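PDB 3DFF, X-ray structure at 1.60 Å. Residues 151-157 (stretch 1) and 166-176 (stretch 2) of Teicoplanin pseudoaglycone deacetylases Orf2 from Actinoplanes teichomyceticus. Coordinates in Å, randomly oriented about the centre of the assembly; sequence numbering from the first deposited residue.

Stretch 1 (151-157) LVVTCAA
Stretch 2, residues 166-176: ATRDAALFATH

A helix can pack on a strand through small side chains and methyl groups, while a longer polar side chain reaches past them to bond with the backbone; this pair from a teicoplanin pseudoaglycone deacetylase is an example. Residues 151-155 form an extended strand (phi -88° to -148°; psi 135° for residues 151-153, -171° for Thr 154 and 148° for Cys 155); Ala 156 (-72/-18) and Ala 157 (64/32) follow outside the strand. Residues 166-176 lie within a longer, regular helix, phi near -62° and psi near -46°, running nearly antiparallel to the strand at 153°, with axes 7.6 Å apart at their closest. The register is set by Val 152 CA to Thr 175 CA at 7.7 Å and Cys 155 CA to Arg 168 CA at 5.8 Å.

Arg 168 covers the most surface. Its CA-to-CB bond points sideways, and the t, t, p chain (chi4 -160°) passes Cys 155 (chi1 p), where Arg 168 CG lies 3.2 Å from Cys 155 O. Arg 168 NH1 donates to Ala 156 O at 3.0 Å, with 151° at the hydrogen; the carbonyl lies at the guanidinium edge, near its plane. A water accepts from Arg 168 NH1 (3.2 Å) and donates to Ala 157 O (2.9 Å), extending the link to Ala 157. Arg 168 NE and NH2 each donate to Asp 169 OD1 at 3.0 Å, a salt bridge that restrains the guanidinium.

Thr 154, chi1 t, ranks second and points toward the helix. Thr 154 CG2 packs 3.8 Å from Ala 171 CB, while Thr 154 OG1, hydrogen-bonded elsewhere in the structure, lies 3.5 Å from Thr 167 CG2 (chi1 m).

Farther along, Val 152 (t) and Thr 175 (p) meet methyl to methyl, CG2 to CG2 at 3.8 Å. Thr 175 OG1 donates to Ala 171 O at 2.8 Å, satisfying the hydroxyl within its own helix.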

# COMPACT_ATOMS: atom_id res chain seq x y z
N LEU A 151 15.14 -8.58 2.00
CA LEU A 151 13.80 -8.92 1.52
C LEU A 151 13.02 -7.64 1.30
O LEU A 151 13.05 -6.75 2.14
CB LEU A 151 13.04 -9.78 2.53
CG LEU A 151 11.61 -10.22 2.14
CD1 LEU A 151 11.62 -11.02 0.87
CD2 LEU A 151 10.91 -11.01 3.24
N VAL A 152 12.32 -7.57 0.17
CA VAL A 152 11.37 -6.47 -0.07
C VAL A 152 9.96 -7.06 -0.17
O VAL A 152 9.75 -8.07 -0.85
CB VAL A 152 11.69 -5.72 -1.37
CG1 VAL A 152 10.61 -4.66 -1.68
CG2 VAL A 152 13.05 -5.05 -1.30
N VAL A 153 9.00 -6.42 0.50
CA VAL A 153 7.58 -6.80 0.35
C VAL A 153 6.79 -5.57 -0.08
O VAL A 153 6.96 -4.50 0.48
CB VAL A 153 6.97 -7.38 1.63
CG1 VAL A 153 5.62 -8.03 1.33
CG2 VAL A 153 7.91 -8.46 2.26
N THR A 154 5.91 -5.77 -1.06
CA THR A 154 5.07 -4.67 -1.54
C THR A 154 3.69 -5.23 -1.88
O THR A 154 3.41 -6.39 -1.57
CB THR A 154 5.69 -3.94 -2.74
OG1 THR A 154 4.96 -2.73 -2.95
CG2 THR A 154 5.66 -4.80 -4.00
N CYS A 155 2.83 -4.42 -2.50
CA CYS A 155 1.45 -4.83 -2.67
C CYS A 155 1.24 -5.64 -3.95
O CYS A 155 1.90 -5.41 -4.97
CB CYS A 155 0.53 -3.62 -2.69
SG CYS A 155 0.94 -2.42 -4.01
N ALA A 156 0.28 -6.57 -3.91
CA ALA A 156 -0.15 -7.25 -5.12
C ALA A 156 -0.97 -6.37 -6.08
O ALA A 156 -1.12 -6.71 -7.25
CB ALA A 156 -0.97 -8.51 -4.76
N ALA A 157 -1.51 -5.26 -5.56
CA ALA A 157 -2.42 -4.38 -6.29
C ALA A 157 -3.73 -5.08 -6.65
O ALA A 157 -4.35 -4.78 -7.67
CB ALA A 157 -1.75 -3.73 -7.54
N ALA A 166 1.29 1.05 -9.87
CA ALA A 166 2.57 1.76 -10.09
C ALA A 166 3.63 1.35 -9.07
O ALA A 166 4.79 1.12 -9.42
CB ALA A 166 2.36 3.26 -10.04
N THR A 167 3.22 1.24 -7.80
CA THR A 167 4.14 0.86 -6.73
C THR A 167 4.67 -0.55 -6.97
O THR A 167 5.89 -0.80 -6.89
CB THR A 167 3.42 0.93 -5.37
OG1 THR A 167 3.04 2.30 -5.13
CG2 THR A 167 4.33 0.44 -4.25
N ARG A 168 3.75 -1.46 -7.26
CA ARG A 168 4.09 -2.86 -7.42
C ARG A 168 5.05 -3.02 -8.58
O ARG A 168 6.10 -3.65 -8.43
CB ARG A 168 2.82 -3.70 -7.63
CG ARG A 168 3.12 -5.17 -7.95
CD ARG A 168 1.93 -5.82 -8.63
NE ARG A 168 1.67 -5.23 -9.95
CZ ARG A 168 0.50 -5.31 -10.59
NH1 ARG A 168 -0.54 -5.95 -10.05
NH2 ARG A 168 0.37 -4.72 -11.77
N ASP A 169 4.70 -2.44 -9.73
CA ASP A 169 5.52 -2.58 -10.94
C ASP A 169 6.91 -1.97 -10.70
O ASP A 169 7.92 -2.61 -10.98
CB ASP A 169 4.83 -1.93 -12.15
CG ASP A 169 3.56 -2.67 -12.58
OD1 ASP A 169 3.22 -3.74 -12.00
OD2 ASP A 169 2.91 -2.22 -13.54
N ALA A 170 6.96 -0.76 -10.15
CA ALA A 170 8.25 -0.12 -9.87
C ALA A 170 9.11 -0.98 -8.93
O ALA A 170 10.32 -1.13 -9.14
CB ALA A 170 8.04 1.24 -9.24
N ALA A 171 8.50 -1.54 -7.89
CA ALA A 171 9.23 -2.43 -6.97
C ALA A 171 9.75 -3.69 -7.68
O ALA A 171 10.88 -4.14 -7.40
CB ALA A 171 8.37 -2.81 -5.76
N LEU A 172 8.95 -4.26 -8.59
CA LEU A 172 9.37 -5.46 -9.34
C LEU A 172 10.58 -5.12 -10.20
O LEU A 172 11.58 -5.86 -10.21
CB LEU A 172 8.23 -6.01 -10.19
CG LEU A 172 7.08 -6.62 -9.38
CD1 LEU A 172 6.02 -7.17 -10.35
CD2 LEU A 172 7.51 -7.72 -8.41
N PHE A 173 10.51 -3.99 -10.91
CA PHE A 173 11.62 -3.58 -11.77
C PHE A 173 12.88 -3.31 -10.96
O PHE A 173 13.97 -3.79 -11.33
CB PHE A 173 11.24 -2.34 -12.61
CG PHE A 173 10.05 -2.54 -13.51
CD1 PHE A 173 9.75 -3.79 -14.05
CD2 PHE A 173 9.23 -1.46 -13.84
CE1 PHE A 173 8.65 -3.96 -14.89
CE2 PHE A 173 8.13 -1.62 -14.67
CZ PHE A 173 7.84 -2.88 -15.20
N ALA A 174 12.75 -2.56 -9.87
CA ALA A 174 13.90 -2.17 -9.06
C ALA A 174 14.54 -3.41 -8.43
O ALA A 174 15.75 -3.58 -8.54
CB ALA A 174 13.50 -1.15 -7.99
N THR A 175 13.74 -4.28 -7.82
CA THR A 175 14.26 -5.50 -7.16
C THR A 175 14.87 -6.46 -8.17
O THR A 175 15.84 -7.17 -7.86
CB THR A 175 13.19 -6.26 -6.32
OG1 THR A 175 12.07 -6.62 -7.14
CG2 THR A 175 12.76 -5.45 -5.09
N HIS A 176 14.32 -6.49 -9.38
CA HIS A 176 14.88 -7.34 -10.43
C HIS A 176 16.28 -6.86 -10.80
O HIS A 176 17.23 -7.66 -10.83
CB HIS A 176 13.96 -7.33 -11.64
CG HIS A 176 14.42 -8.22 -12.75
ND1 HIS A 176 14.21 -7.91 -14.07
CD2 HIS A 176 15.08 -9.40 -12.73
CE1 HIS A 176 14.71 -8.87 -14.83
NE2 HIS A 176 15.24 -9.79 -14.04
O HOH W 1 -3.57 -5.11 -10.41